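Local coordinates for protein NH(3)-dependent NAD(+) synthetase (Francisella tularensis subsp. holarctica LVS, PDB 3FIU) that belongs to the NAD synthase family of the HUP clan, with a Rossmann-like parallel sheet, and binds adenosine monophosphate, pyrophosphate and magnesium in one pocket, at residues 57-63 with 84-90; 41-45 with 142-147. All blocks are in the same frame, centred on the assembly; numbering follows the deposited sequence.

Contact 1 (57-63 with 84-90); sequences TALILPS and EHYTISI. With AMP (adenosine monophosphate), chain G.
The side chain of Ile-90 touches 57-63 with both branches. Its CG1, set between the backbone N and the carbonyl carbon (chi1 70°), lies 3.8 Å from Ser-63 CB, while the other branch, CG2, rests 3.7 Å from Leu-61 CB. Between these two residues, Pro-62 O accepts a nearly straight bond from Ile-90 N at 2.9 Å (168°), so the pairing runs on past the ends of the regular strands. Gln-120, Arg-124 and Tyr-127 of helix 113-135 pack on the same isoleucine. Further back, Ile-60 and Thr-87 stand side by side and point the same way, Ile-60 CD1 3.7 Å from Thr-87 OG1. The backbone of Ile-60 straddles Thr-87: its N donates to Tyr-86 O at 2.7 Å and its O accepts from Ile-88 N. Such a ladder joins the two strands of a beta-alpha-beta crossover, in which helix 68-81 links parallel strands 56-60 and 84-87 and lays Met-71, Ala-74 and Ile-78 against Ile-60. Thr-57 points to the other face of the sheet, together with Leu-59 and Tyr-86. With CG2 anti to the backbone N, that methyl sits 4.0 Å from Tyr-86 CE1, at the ring's edge, where Leu-59 CD2 also arrives. Thr-57 OG1 is hydrogen-bonded to Tyr-131 and Arg-137, and a water bridges it to Glu-84 OE1. The phenol end is tethered as well, since Tyr-86 OH donates to Glu-84 OE2 at 2.6 Å. Just beyond strand 56-60, Leu-61 N donates to adenine N1 of adenosine monophosphate at 2.9 Å.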
ATOM      1  N   THR A  57     -17.442  -5.151  -9.765  1.00 18.80           N
ATOM      2  CA  THR A  57     -16.636  -5.533 -10.948  1.00 19.54           C
ATOM      3  C   THR A  57     -15.507  -6.419 -10.500  1.00 19.77           C
ATOM      4  O   THR A  57     -14.880  -6.143  -9.458  1.00 18.13           O
ATOM      5  CB  THR A  57     -16.055  -4.252 -11.602  1.00 20.93           C
ATOM      6  OG1 THR A  57     -17.140  -3.450 -12.071  1.00 18.88           O
ATOM      7  CG2 THR A  57     -15.080  -4.555 -12.797  1.00 20.58           C
ATOM      8  N   ALA A  58     -15.195  -7.439 -11.314  1.00 19.57           N
ATOM      9  CA  ALA A  58     -14.047  -8.305 -11.054  1.00 19.58           C
ATOM     10  C   ALA A  58     -12.915  -8.069 -12.040  1.00 18.42           C
ATOM     11  O   ALA A  58     -13.148  -7.957 -13.240  1.00 18.24           O
ATOM     12  CB  ALA A  58     -14.456  -9.774 -11.092  1.00 19.50           C
ATOM     13  N   LEU A  59     -11.685  -8.018 -11.535  1.00 18.54           N
ATOM     14  CA  LEU A  59     -10.538  -7.991 -12.401  1.00 17.10           C
ATOM     15  C   LEU A  59      -9.832  -9.342 -12.325  1.00 18.37           C
ATOM     16  O   LEU A  59      -9.547  -9.834 -11.251  1.00 16.53           O
ATOM     17  CB  LEU A  59      -9.573  -6.856 -12.011  1.00 18.01           C
ATOM     18  CG  LEU A  59     -10.148  -5.448 -11.963  1.00 16.07           C
ATOM     19  CD1 LEU A  59      -8.981  -4.437 -11.779  1.00 18.28           C
ATOM     20  CD2 LEU A  59     -10.952  -5.166 -13.247  1.00 18.36           C
ATOM     21  N   ILE A  60      -9.565  -9.930 -13.484  1.00 16.90           N
ATOM     22  CA  ILE A  60      -8.667 -11.076 -13.566  1.00 16.17           C
ATOM     23  C   ILE A  60      -7.336 -10.603 -14.100  1.00 17.90           C
ATOM     24  O   ILE A  60      -7.255 -10.011 -15.181  1.00 18.67           O
ATOM     25  CB  ILE A  60      -9.251 -12.181 -14.441  1.00 16.13           C
ATOM     26  CG1 ILE A  60     -10.613 -12.619 -13.899  1.00 19.06           C
ATOM     27  CG2 ILE A  60      -8.236 -13.397 -14.600  1.00 16.20           C
ATOM     28  CD1 ILE A  60     -11.310 -13.640 -14.802  1.00 22.33           C
ATOM     29  N   LEU A  61      -6.272 -10.895 -13.349  1.00 19.09           N
ATOM     30  CA  LEU A  61      -4.985 -10.234 -13.567  1.00 18.11           C
ATOM     31  C   LEU A  61      -3.845 -11.240 -13.616  1.00 20.63           C
ATOM     32  O   LEU A  61      -2.943 -11.225 -12.749  1.00 20.27           O
ATOM     33  CB  LEU A  61      -4.745  -9.170 -12.462  1.00 16.72           C
ATOM     34  CG  LEU A  61      -5.849  -8.118 -12.416  1.00 13.21           C
ATOM     35  CD1 LEU A  61      -5.756  -7.220 -11.154  1.00 14.96           C
ATOM     36  CD2 LEU A  61      -5.704  -7.274 -13.685  1.00 10.69           C
ATOM     37  N   PRO A  62      -3.862 -12.116 -14.635  1.00 22.64           N
ATOM     38  CA  PRO A  62      -2.819 -13.141 -14.684  1.00 20.51           C
ATOM     39  C   PRO A  62      -1.420 -12.627 -15.031  1.00 21.60           C
ATOM     40  O   PRO A  62      -1.258 -11.678 -15.808  1.00 19.61           O
ATOM     41  CB  PRO A  62      -3.324 -14.093 -15.771  1.00 22.51           C
ATOM     42  CG  PRO A  62      -4.228 -13.278 -16.622  1.00 24.71           C
ATOM     43  CD  PRO A  62      -4.814 -12.222 -15.765  1.00 21.00           C
ATOM     44  N   SER A  63      -0.405 -13.272 -14.474  1.00 19.30           N
ATOM     45  CA  SER A  63       0.946 -13.137 -15.003  1.00 22.72           C
ATOM     46  C   SER A  63       1.276 -14.455 -15.703  1.00 24.89           C
ATOM     47  O   SER A  63       0.497 -15.397 -15.649  1.00 24.60           O
ATOM     48  CB  SER A  63       1.929 -12.886 -13.877  1.00 23.79           C
ATOM     49  OG  SER A  63       2.007 -14.047 -13.042  1.00 28.24           O
ATOM     50  N   GLU A  84     -19.849  -7.265 -14.421  1.00 21.16           N
ATOM     51  CA  GLU A  84     -18.798  -6.574 -15.153  1.00 21.73           C
ATOM     52  C   GLU A  84     -17.418  -7.142 -14.767  1.00 21.50           C
ATOM     53  O   GLU A  84     -17.136  -7.376 -13.591  1.00 19.78           O
ATOM     54  CB  GLU A  84     -18.829  -5.070 -14.829  1.00 22.65           C
ATOM     55  CG  GLU A  84     -17.971  -4.216 -15.804  1.00 24.77           C
ATOM     56  CD  GLU A  84     -18.019  -2.719 -15.502  1.00 29.93           C
ATOM     57  OE1 GLU A  84     -18.989  -2.263 -14.828  1.00 25.48           O
ATOM     58  OE2 GLU A  84     -17.068  -2.008 -15.918  1.00 30.80           O
ATOM     59  N   HIS A  85     -16.565  -7.368 -15.758  1.00 20.10           N
ATOM     60  CA  HIS A  85     -15.236  -7.897 -15.473  1.00 19.03           C
ATOM     61  C   HIS A  85     -14.260  -7.578 -16.583  1.00 19.01           C
ATOM     62  O   HIS A  85     -14.660  -7.322 -17.722  1.00 18.93           O
ATOM     63  CB  HIS A  85     -15.329  -9.431 -15.329  1.00 17.52           C
ATOM     64  CG  HIS A  85     -15.812 -10.091 -16.579  1.00 22.82           C
ATOM     65  ND1 HIS A  85     -17.133 -10.048 -16.977  1.00 24.27           N
ATOM     66  CD2 HIS A  85     -15.140 -10.732 -17.562  1.00 22.02           C
ATOM     67  CE1 HIS A  85     -17.263 -10.676 -18.131  1.00 27.58           C
ATOM     68  NE2 HIS A  85     -16.070 -11.107 -18.504  1.00 27.28           N
ATOM     69  N   TYR A  86     -12.977  -7.619 -16.264  1.00 16.98           N
ATOM     70  CA  TYR A  86     -11.916  -7.491 -17.261  1.00 18.43           C
ATOM     71  C   TYR A  86     -10.812  -8.475 -16.949  1.00 18.15           C
ATOM     72  O   TYR A  86     -10.483  -8.711 -15.771  1.00 20.68           O
ATOM     73  CB  TYR A  86     -11.357  -6.055 -17.262  1.00 19.21           C
ATOM     74  CG  TYR A  86     -12.467  -5.047 -17.475  1.00 17.90           C
ATOM     75  CD1 TYR A  86     -13.208  -4.558 -16.386  1.00 17.92           C
ATOM     76  CD2 TYR A  86     -12.821  -4.635 -18.761  1.00 18.42           C
ATOM     77  CE1 TYR A  86     -14.248  -3.689 -16.563  1.00 21.44           C
ATOM     78  CE2 TYR A  86     -13.867  -3.742 -18.951  1.00 19.58           C
ATOM     79  CZ  TYR A  86     -14.568  -3.275 -17.849  1.00 23.47           C
ATOM     80  OH  TYR A  86     -15.620  -2.419 -18.020  1.00 23.29           O
ATOM     81  N   THR A  87     -10.283  -9.087 -17.995  1.00 18.37           N
ATOM     82  CA  THR A  87      -9.113  -9.937 -17.898  1.00 18.10           C
ATOM     83  C   THR A  87      -7.936  -9.232 -18.525  1.00 19.17           C
ATOM     84  O   THR A  87      -7.911  -8.967 -19.747  1.00 19.71           O
ATOM     85  CB  THR A  87      -9.335 -11.303 -18.572  1.00 17.18           C
ATOM     86  OG1 THR A  87     -10.504 -11.939 -18.031  1.00 19.22           O
ATOM     87  CG2 THR A  87      -8.087 -12.200 -18.363  1.00 18.98           C
ATOM     88  N   ILE A  88      -6.951  -8.916 -17.704  1.00 20.01           N
ATOM     89  CA  ILE A  88      -5.791  -8.133 -18.165  1.00 19.72           C
ATOM     90  C   ILE A  88      -4.488  -8.799 -17.741  1.00 19.02           C
ATOM     91  O   ILE A  88      -4.251  -8.993 -16.542  1.00 17.76           O
ATOM     92  CB  ILE A  88      -5.833  -6.675 -17.644  1.00 19.27           C
ATOM     93  CG1 ILE A  88      -7.092  -5.963 -18.139  1.00 22.69           C
ATOM     94  CG2 ILE A  88      -4.558  -5.903 -18.043  1.00 22.45           C
ATOM     95  CD1 ILE A  88      -7.443  -4.725 -17.353  1.00 24.96           C
ATOM     96  N   SER A  89      -3.645  -9.153 -18.713  1.00 18.37           N
ATOM     97  CA  SER A  89      -2.329  -9.691 -18.361  1.00 19.94           C
ATOM     98  C   SER A  89      -1.487  -8.591 -17.725  1.00 19.42           C
ATOM     99  O   SER A  89      -1.377  -7.486 -18.272  1.00 19.04           O
ATOM    100  CB  SER A  89      -1.579 -10.223 -19.569  1.00 19.38           C
ATOM    101  OG  SER A  89      -0.309 -10.733 -19.167  1.00 19.50           O
ATOM    102  N   ILE A  90      -0.867  -8.915 -16.585  1.00 18.50           N
ATOM    103  CA  ILE A  90       0.012  -7.971 -15.919  1.00 18.35           C
ATOM    104  C   ILE A  90       1.428  -8.170 -16.399  1.00 18.18           C
ATOM    105  O   ILE A  90       2.354  -7.475 -15.945  1.00 18.72           O
ATOM    106  CB  ILE A  90      -0.091  -8.063 -14.342  1.00 16.68           C
ATOM    107  CG1 ILE A  90       0.517  -9.384 -13.821  1.00 17.13           C
ATOM    108  CG2 ILE A  90      -1.540  -7.906 -13.922  1.00 16.12           C
ATOM    109  CD1 ILE A  90       0.767  -9.405 -12.319  1.00 20.45           C
TER
HETATM  110  P   AMP G3001      -3.612 -15.449  -2.405  1.00 26.74           P
HETATM  111  O1P AMP G3001      -4.219 -15.435  -1.014  1.00 21.62           O
HETATM  112  O2P AMP G3001      -2.162 -14.938  -2.409  1.00 24.31           O
HETATM  113  O3P AMP G3001      -3.802 -16.657  -3.254  1.00 22.27           O
HETATM  114  O5' AMP G3001      -4.331 -14.235  -3.216  1.00 23.48           O
HETATM  115  C5' AMP G3001      -4.576 -12.987  -2.534  1.00 20.20           C
HETATM  116  C4' AMP G3001      -5.520 -12.159  -3.389  1.00 22.09           C
HETATM  117  O4' AMP G3001      -4.834 -11.568  -4.500  1.00 22.00           O
HETATM  118  C3' AMP G3001      -6.622 -12.979  -4.046  1.00 20.60           C
HETATM  119  O3' AMP G3001      -7.655 -13.202  -3.096  1.00 17.93           O
HETATM  120  C2' AMP G3001      -7.057 -12.056  -5.181  1.00 13.94           C
HETATM  121  O2' AMP G3001      -7.997 -11.060  -4.719  1.00 16.62           O
HETATM  122  C1' AMP G3001      -5.739 -11.396  -5.596  1.00 17.66           C
HETATM  123  N9  AMP G3001      -5.175 -12.143  -6.744  1.00 21.33           N
HETATM  124  C8  AMP G3001      -4.200 -13.091  -6.713  1.00 23.26           C
HETATM  125  N7  AMP G3001      -3.945 -13.574  -7.958  1.00 23.12           N
HETATM  126  C5  AMP G3001      -4.801 -12.941  -8.797  1.00 21.10           C
HETATM  127  C6  AMP G3001      -5.047 -12.966 -10.251  1.00 20.64           C
HETATM  128  N6  AMP G3001      -4.365 -13.818 -11.051  1.00 17.82           N
HETATM  129  N1  AMP G3001      -5.995 -12.124 -10.701  1.00 16.94           N
HETATM  130  C2  AMP G3001      -6.710 -11.286  -9.922  1.00 20.07           C
HETATM  131  N3  AMP G3001      -6.530 -11.187  -8.575  1.00 22.21           N
HETATM  132  C4  AMP G3001      -5.592 -11.990  -7.999  1.00 22.05           C
HETATM  133  O   HOH W   1     -20.223  -2.958 -12.544  1.00 27.97           O
HETATM  134  O   HOH W   2      -0.404 -13.446 -18.270  1.00 28.00           O

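Contact 2 (41-45 with 142-147). With MG (magnesium ion), chain E; POP (pyrophosphate 2-), chain H; AMP (adenosine monophosphate), chain G.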
ATOM      1  N   ASP A  41     -11.002 -17.510  -1.452  1.00 16.08           N
ATOM      2  CA  ASP A  41     -11.169 -16.258  -0.662  1.00 15.28           C
ATOM      3  C   ASP A  41     -11.777 -15.186  -1.542  1.00 17.04           C
ATOM      4  O   ASP A  41     -12.755 -14.537  -1.167  1.00 16.34           O
ATOM      5  CB  ASP A  41      -9.832 -15.722  -0.103  1.00 16.10           C
ATOM      6  CG  ASP A  41      -9.143 -16.674   0.867  1.00 20.08           C
ATOM      7  OD1 ASP A  41      -9.833 -17.438   1.579  1.00 20.67           O
ATOM      8  OD2 ASP A  41      -7.876 -16.624   0.907  1.00 21.48           O
ATOM      9  N   SER A  42     -11.206 -15.004  -2.736  1.00 16.83           N
ATOM     10  CA  SER A  42     -11.729 -13.962  -3.627  1.00 16.67           C
ATOM     11  C   SER A  42     -13.076 -14.373  -4.210  1.00 16.67           C
ATOM     12  O   SER A  42     -13.942 -13.513  -4.419  1.00 16.56           O
ATOM     13  CB  SER A  42     -10.739 -13.588  -4.737  1.00 15.84           C
ATOM     14  OG  SER A  42     -10.310 -14.756  -5.444  1.00 15.90           O
ATOM     15  N   ALA A  43     -13.275 -15.679  -4.420  1.00 15.28           N
ATOM     16  CA  ALA A  43     -14.582 -16.160  -4.889  1.00 15.88           C
ATOM     17  C   ALA A  43     -15.707 -15.795  -3.886  1.00 16.47           C
ATOM     18  O   ALA A  43     -16.781 -15.256  -4.257  1.00 16.36           O
ATOM     19  CB  ALA A  43     -14.539 -17.661  -5.167  1.00 16.21           C
ATOM     20  N   VAL A  44     -15.471 -16.113  -2.616  1.00 18.53           N
ATOM     21  CA  VAL A  44     -16.451 -15.826  -1.551  1.00 16.06           C
ATOM     22  C   VAL A  44     -16.681 -14.316  -1.424  1.00 15.80           C
ATOM     23  O   VAL A  44     -17.829 -13.850  -1.392  1.00 16.44           O
ATOM     24  CB  VAL A  44     -16.006 -16.478  -0.198  1.00 16.89           C
ATOM     25  CG1 VAL A  44     -16.873 -15.986   0.999  1.00 16.87           C
ATOM     26  CG2 VAL A  44     -16.054 -18.045  -0.288  1.00 17.47           C
ATOM     27  N   ALA A  45     -15.594 -13.554  -1.319  1.00 16.35           N
ATOM     28  CA  ALA A  45     -15.690 -12.096  -1.224  1.00 17.80           C
ATOM     29  C   ALA A  45     -16.498 -11.476  -2.400  1.00 19.28           C
ATOM     30  O   ALA A  45     -17.394 -10.635  -2.177  1.00 19.39           O
ATOM     31  CB  ALA A  45     -14.280 -11.495  -1.130  1.00 17.22           C
ATOM     32  N   THR A 142      -9.244  -9.596   0.373  1.00 19.45           N
ATOM     33  CA  THR A 142      -9.788 -10.953   0.572  1.00 19.03           C
ATOM     34  C   THR A 142      -9.136 -11.718   1.728  1.00 19.22           C
ATOM     35  O   THR A 142      -9.452 -12.892   1.940  1.00 19.52           O
ATOM     36  CB  THR A 142      -9.632 -11.802  -0.694  1.00 18.29           C
ATOM     37  OG1 THR A 142      -8.246 -11.996  -0.943  1.00 18.38           O
ATOM     38  CG2 THR A 142     -10.313 -11.131  -1.920  1.00 17.65           C
ATOM     39  N   ASP A 143      -8.214 -11.068   2.443  1.00 20.73           N
ATOM     40  CA  ASP A 143      -7.490 -11.688   3.600  1.00 21.54           C
ATOM     41  C   ASP A 143      -8.477 -12.329   4.584  1.00 20.01           C
ATOM     42  O   ASP A 143      -9.451 -11.687   5.005  1.00 17.42           O
ATOM     43  CB  ASP A 143      -6.634 -10.651   4.331  1.00 23.09           C
ATOM     44  CG  ASP A 143      -5.732  -9.863   3.378  1.00 30.00           C
ATOM     45  OD1 ASP A 143      -4.519 -10.150   3.331  1.00 34.88           O
ATOM     46  OD2 ASP A 143      -6.242  -8.981   2.646  1.00 32.73           O
ATOM     47  N   ASN A 144      -8.235 -13.600   4.922  1.00 19.60           N
ATOM     48  CA  ASN A 144      -9.024 -14.282   5.945  1.00 19.49           C
ATOM     49  C   ASN A 144      -8.190 -14.272   7.247  1.00 21.36           C
ATOM     50  O   ASN A 144      -7.038 -13.791   7.231  1.00 21.62           O
ATOM     51  CB  ASN A 144      -9.398 -15.713   5.511  1.00 18.74           C
ATOM     52  CG  ASN A 144      -8.181 -16.571   5.202  1.00 20.68           C
ATOM     53  OD1 ASN A 144      -7.257 -16.650   6.000  1.00 24.42           O
ATOM     54  ND2 ASN A 144      -8.171 -17.206   4.025  1.00 21.70           N
ATOM     55  N   ALA A 145      -8.751 -14.768   8.359  1.00 21.84           N
ATOM     56  CA  ALA A 145      -8.029 -14.701   9.652  1.00 22.39           C
ATOM     57  C   ALA A 145      -6.698 -15.443   9.645  1.00 22.61           C
ATOM     58  O   ALA A 145      -5.748 -15.005  10.325  1.00 21.54           O
ATOM     59  CB  ALA A 145      -8.901 -15.158  10.823  1.00 23.09           C
ATOM     60  N   CYS A 146      -6.619 -16.535   8.876  1.00 19.81           N
ATOM     61  CA  CYS A 146      -5.358 -17.309   8.757  1.00 22.18           C
ATOM     62  C   CYS A 146      -4.242 -16.532   8.063  1.00 22.09           C
ATOM     63  O   CYS A 146      -3.128 -16.390   8.601  1.00 21.04           O
ATOM     64  CB  CYS A 146      -5.569 -18.630   8.033  1.00 22.74           C
ATOM     65  SG  CYS A 146      -6.843 -19.706   8.769  1.00 26.18           S
ATOM     66  N   GLU A 147      -4.528 -16.048   6.850  1.00 20.36           N
ATOM     67  CA  GLU A 147      -3.569 -15.207   6.127  1.00 20.33           C
ATOM     68  C   GLU A 147      -3.148 -14.000   6.951  1.00 20.30           C
ATOM     69  O   GLU A 147      -1.950 -13.695   7.041  1.00 22.52           O
ATOM     70  CB  GLU A 147      -4.146 -14.768   4.785  1.00 18.97           C
ATOM     71  CG  GLU A 147      -4.624 -15.933   3.982  1.00 20.39           C
ATOM     72  CD  GLU A 147      -5.450 -15.518   2.756  1.00 18.56           C
ATOM     73  OE1 GLU A 147      -5.165 -16.072   1.691  1.00 14.84           O
ATOM     74  OE2 GLU A 147      -6.325 -14.638   2.846  1.00 19.64           O
TER
HETATM   75 MG    MG E5001      -6.214 -15.985  -0.239  1.00 20.12          MG
HETATM   76  P1  POP H4001      -7.592 -16.652  -3.137  1.00 19.14           P
HETATM   77  O1  POP H4001      -8.947 -16.280  -3.688  1.00 19.01           O
HETATM   78  O2  POP H4001      -7.135 -15.667  -2.099  1.00 17.12           O
HETATM   79  O3  POP H4001      -6.509 -16.795  -4.195  1.00 19.86           O
HETATM   80  O   POP H4001      -7.757 -18.065  -2.353  1.00 17.79           O
HETATM   81  P2  POP H4001      -6.518 -18.829  -1.662  1.00 19.41           P
HETATM   82  O4  POP H4001      -5.947 -17.964  -0.550  1.00 18.45           O
HETATM   83  O5  POP H4001      -7.206 -20.033  -1.083  1.00 17.35           O
HETATM   84  O6  POP H4001      -5.457 -19.252  -2.649  1.00 18.56           O
HETATM   85  P   AMP G3001      -3.612 -15.449  -2.405  1.00 26.74           P
HETATM   86  O1P AMP G3001      -4.219 -15.435  -1.014  1.00 21.62           O
HETATM   87  O2P AMP G3001      -2.162 -14.938  -2.409  1.00 24.31           O
HETATM   88  O3P AMP G3001      -3.802 -16.657  -3.254  1.00 22.27           O
HETATM   89  O5' AMP G3001      -4.331 -14.235  -3.216  1.00 23.48           O
HETATM   90  C5' AMP G3001      -4.576 -12.987  -2.534  1.00 20.20           C
HETATM   91  C4' AMP G3001      -5.520 -12.159  -3.389  1.00 22.09           C
HETATM   92  O4' AMP G3001      -4.834 -11.568  -4.500  1.00 22.00           O
HETATM   93  C3' AMP G3001      -6.622 -12.979  -4.046  1.00 20.60           C
HETATM   94  O3' AMP G3001      -7.655 -13.202  -3.096  1.00 17.93           O
HETATM   95  C2' AMP G3001      -7.057 -12.056  -5.181  1.00 13.94           C
HETATM   96  O2' AMP G3001      -7.997 -11.060  -4.719  1.00 16.62           O
HETATM   97  C1' AMP G3001      -5.739 -11.396  -5.596  1.00 17.66           C
HETATM   98  N9  AMP G3001      -5.175 -12.143  -6.744  1.00 21.33           N
HETATM   99  C8  AMP G3001      -4.200 -13.091  -6.713  1.00 23.26           C
HETATM  100  N7  AMP G3001      -3.945 -13.574  -7.958  1.00 23.12           N
HETATM  101  C5  AMP G3001      -4.801 -12.941  -8.797  1.00 21.10           C
HETATM  102  C6  AMP G3001      -5.047 -12.966 -10.251  1.00 20.64           C
HETATM  103  N6  AMP G3001      -4.365 -13.818 -11.051  1.00 17.82           N
HETATM  104  N1  AMP G3001      -5.995 -12.124 -10.701  1.00 16.94           N
HETATM  105  C2  AMP G3001      -6.710 -11.286  -9.922  1.00 20.07           C
HETATM  106  N3  AMP G3001      -6.530 -11.187  -8.575  1.00 22.21           N
HETATM  107  C4  AMP G3001      -5.592 -11.990  -7.999  1.00 22.05           C
HETATM  108  O   HOH W   3      -6.673 -13.872   0.360  1.00 16.90           O
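Asp-41 reaches from helix 40-51 into the loop 142-144 and the helix start that follows it. CB lies 3.4 Å from pyrophosphate O2 and 3.5 Å from the backbone O of Thr-142. At the carboxylate the two oxygens part ways. OD1 takes a hydrogen bond of 3.0 Å from Asn-144 ND2; OD1 lies in the amide plane of Asn-144, whose ND2 approaches from above the carboxylate plane, the two planes being 77° apart. Lys-171 adds a salt bridge to OD1. OD2 binds the magnesium ion at 2.1 Å and stands 2.9 Å from Glu-147 OE1, a closeness of two acceptors that the shared metal would offset. Pyrophosphate O2 and O4, adenosine monophosphate O1P and a water complete the six ligands. Asn-144 and Glu-147 form a capping box at the start of helix 145-150: Glu-147 N donates to Asn-144 OD1, and Asn-144 N to Glu-147 OE2, leaving OE1 on the metal. Beside Asp-41, Ser-42 holds pyrophosphate O1 through N (2.8 Å) and OG (2.7 Å), while Thr-142 CG2 packs 3.6 Å from Ser-42 CA. Asp-41 and Ser-42 close the Ser-Gly-Gly-Xaa-Asp-Ser signature of the PP-loop, here a pyrophosphate and magnesium site at a helix N-terminus.

Both contacts meet adenosine monophosphate, at different ends: the residue just past strand 56-60 bonds the adenine, whereas contact 2 meets the ribose hydroxyl and, through magnesium, the phosphate. Residues 57-90 fall between 41-45 and 142-147, so contact 1 is nested within the loop that contact 2 closes; their centres are 18 Å apart. Contact 2 is wholly buried, its centre about 5 Å from the chain's, and relies on carboxylates, a metal and capping bonds. Contact 1, about 14 Å out, is partly buried and holds 84-87, one of the two outermost strands of the sheet within this chain, by backbone bonds and apolar packing; its Tyr-86 and Ile-88 touch Ser-103 and Phe-104 of the second subunit.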